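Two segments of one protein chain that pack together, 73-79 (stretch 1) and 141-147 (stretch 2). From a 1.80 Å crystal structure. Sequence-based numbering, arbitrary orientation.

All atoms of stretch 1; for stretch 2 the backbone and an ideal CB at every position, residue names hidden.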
# COMPACT_ATOMS: atom_id res chain seq x y z
N GLY A 73 6.94 3.75 7.19
CA GLY A 73 6.75 4.79 8.19
C GLY A 73 6.24 6.06 7.56
O GLY A 73 5.90 6.09 6.38
N TYR A 74 6.16 7.13 8.35
CA TYR A 74 5.68 8.40 7.84
C TYR A 74 6.24 9.55 8.66
O TYR A 74 6.82 9.34 9.73
CB TYR A 74 4.15 8.47 7.88
CG TYR A 74 3.56 8.36 9.28
CD1 TYR A 74 3.27 7.12 9.84
CD2 TYR A 74 3.33 9.50 10.05
CE1 TYR A 74 2.76 7.01 11.13
CE2 TYR A 74 2.82 9.41 11.35
CZ TYR A 74 2.54 8.16 11.88
OH TYR A 74 2.05 8.06 13.17
N GLN A 75 6.07 10.76 8.15
CA GLN A 75 6.52 11.94 8.86
C GLN A 75 5.32 12.86 9.03
O GLN A 75 4.61 13.16 8.06
CB GLN A 75 7.61 12.66 8.06
CG GLN A 75 8.14 13.92 8.74
CD GLN A 75 9.10 14.69 7.85
OE1 GLN A 75 10.27 14.34 7.73
NE2 GLN A 75 8.60 15.74 7.21
N ASP A 76 5.07 13.28 10.26
CA ASP A 76 3.96 14.19 10.53
C ASP A 76 4.55 15.35 11.33
O ASP A 76 5.72 15.69 11.15
CB ASP A 76 2.83 13.47 11.28
CG ASP A 76 3.16 13.18 12.74
OD1 ASP A 76 4.34 12.94 13.07
OD2 ASP A 76 2.21 13.17 13.55
N LYS A 77 3.75 15.96 12.20
CA LYS A 77 4.26 17.07 12.99
C LYS A 77 3.96 16.91 14.47
O LYS A 77 2.99 16.25 14.86
CB LYS A 77 3.66 18.39 12.51
CG LYS A 77 3.70 18.59 11.01
CD LYS A 77 4.35 19.91 10.63
CE LYS A 77 5.73 19.70 10.04
NZ LYS A 77 6.38 20.98 9.64
N TRP A 78 4.82 17.49 15.30
CA TRP A 78 4.63 17.48 16.75
C TRP A 78 5.30 18.72 17.31
O TRP A 78 6.49 18.94 17.12
CB TRP A 78 5.22 16.24 17.42
CG TRP A 78 5.27 16.41 18.92
CD1 TRP A 78 6.35 16.79 19.67
CD2 TRP A 78 4.16 16.32 19.83
NE1 TRP A 78 5.98 16.96 20.98
CE2 TRP A 78 4.65 16.68 21.11
CE3 TRP A 78 2.81 15.98 19.69
CZ2 TRP A 78 3.82 16.70 22.24
CZ3 TRP A 78 1.99 16.01 20.82
CH2 TRP A 78 2.50 16.37 22.08
N ASP A 79 4.52 19.54 18.01
CA ASP A 79 5.03 20.76 18.62
C ASP A 79 5.66 21.68 17.58
O ASP A 79 6.67 22.33 17.84
CB ASP A 79 6.05 20.41 19.70
CG ASP A 79 6.46 21.61 20.52
OD1 ASP A 79 5.57 22.30 21.05
OD2 ASP A 79 7.68 21.86 20.65
N UNK A 141 -6.70 12.04 13.71
CA UNK A 141 -6.60 11.42 15.02
C UNK A 141 -5.17 11.26 15.55
O UNK A 141 -4.97 11.14 16.76
CB UNK A 141 -7.27 10.05 14.97
N UNK A 142 -4.19 11.27 14.65
CA UNK A 142 -2.80 11.08 15.06
C UNK A 142 -1.87 12.27 14.79
O UNK A 142 -0.86 12.43 15.46
CB UNK A 142 -2.24 9.85 14.35
N UNK A 143 -2.22 13.08 13.80
CA UNK A 143 -1.39 14.21 13.43
C UNK A 143 -1.21 15.23 14.56
O UNK A 143 -2.19 15.78 15.06
CB UNK A 143 -1.99 14.90 12.21
N UNK A 144 0.04 15.47 14.95
CA UNK A 144 0.32 16.43 16.00
C UNK A 144 -0.14 16.03 17.39
O UNK A 144 -0.21 16.87 18.30
CB UNK A 144 -0.33 17.77 15.63
N UNK A 145 -0.45 14.75 17.57
CA UNK A 145 -0.91 14.25 18.87
C UNK A 145 0.08 13.28 19.49
O UNK A 145 0.98 12.78 18.81
CB UNK A 145 -2.27 13.57 18.72
N UNK A 146 -0.06 13.03 20.78
CA UNK A 146 0.84 12.10 21.45
C UNK A 146 0.70 10.73 20.79
O UNK A 146 -0.38 10.37 20.32
CB UNK A 146 0.54 12.02 22.95
N UNK A 147 1.80 9.99 20.74
CA UNK A 147 1.82 8.67 20.11
C UNK A 147 0.87 7.67 20.78
O UNK A 147 1.02 7.33 21.95
CB UNK A 147 3.24 8.11 20.13

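Position 141 lies out of reach: nothing of stretch 1 comes within 5.5 Å of its ideal CB, so stretch 1 sets no preference. A141 makes no contact here.

Position 142 points its CA-to-CB bond toward stretch 1, and the ideal CB lies 4.8 Å from Y74 OH. The end of an aromatic ring invites an apolar chain long enough to reach it, while the hydroxyl would also tolerate a polar group; leucine, isoleucine, methionine or glutamine could serve. The deposited I142 brings CD1 to 3.7 Å from Y74 OH and 4.0 Å from Y74 CZ, approaching the ring obliquely.

At position 143 the bond runs sideways, with the ideal CB 4.7 Å from D76 OD2. The nearby carboxylate makes a polar or basic group plausible, and the K77 backbone beyond it offers a surface for a flat ring, so histidine, asparagine, glutamine or an aromatic would fit. The residue is H143. Its chi1 is t, and the end of the side chain comes nearer than its start: ND1 lies 3.8 Å from D76 CB, NE2 3.7 Å from K77 CG. K77 N sits over one face of the imidazole.

Position 144 is restricted by its backbone. Phi/psi of 69/16 favours glycine, though asparagine or aspartate can also adopt a positive phi; the ideal CB points away, yet is 3.7 Å from K77 O. The deposited G144 is the third residue of a type II turn from 142 to 145, closed by the bond from 145 N to I142 O at 3.2 Å. The close fit is carried by backbone: G144 CA makes a CA-H...O contact with K77 O at 2.9 Å, and G144 N donates a weak hydrogen bond to D76 OD2 at 3.5 Å with an angle of 162°. G144 O lies 3.4 Å from W78 CE3 and accepts from a water at 2.9 Å, which in turn accepts from D79 N at 3.0 Å.

Position 145 points away, its ideal CB 5.3 Å from W78 CZ3, so many polar side chains would suit. In K145 the backbone makes the approach, C lying 3.6 Å from W78 CZ3.

Position 146 points sideways, its ideal CB 4.7 Å from W78 CZ3; a small or branched side chain, such as threonine or valine, could touch the indole. T146 does so through CG2, 3.9 Å from W78 CH2.

Position 147 has its ideal CB beyond 5.5 Å of stretch 1, so the choice is open; I147 makes no close contact.

Stretch 2, residues 141-147: AIHGKTI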
# COMPACT_ATOMS: atom_id res chain seq x y z
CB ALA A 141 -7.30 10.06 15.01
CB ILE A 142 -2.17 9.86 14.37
CG1 ILE A 142 -2.06 10.12 12.86
CG2 ILE A 142 -3.01 8.62 14.65
CD1 ILE A 142 -1.38 9.01 12.08
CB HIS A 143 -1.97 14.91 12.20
CG HIS A 143 -1.05 15.92 11.59
ND1 HIS A 143 -0.24 15.64 10.51
CD2 HIS A 143 -0.81 17.21 11.93
CE1 HIS A 143 0.47 16.72 10.21
NE2 HIS A 143 0.14 17.68 11.05
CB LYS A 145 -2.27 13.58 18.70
CG LYS A 145 -3.38 14.59 18.44
CD LYS A 145 -4.70 13.92 18.11
CE LYS A 145 -5.83 14.93 18.21
NZ LYS A 145 -5.46 16.22 17.55
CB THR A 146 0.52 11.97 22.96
OG1 THR A 146 -0.85 11.58 23.13
CG2 THR A 146 0.75 13.30 23.65
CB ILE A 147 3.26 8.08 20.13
CG1 ILE A 147 4.19 8.96 19.28
CG2 ILE A 147 3.25 6.65 19.61
CD1 ILE A 147 3.83 9.01 17.80
O HOH W 1 1.59 19.19 18.43
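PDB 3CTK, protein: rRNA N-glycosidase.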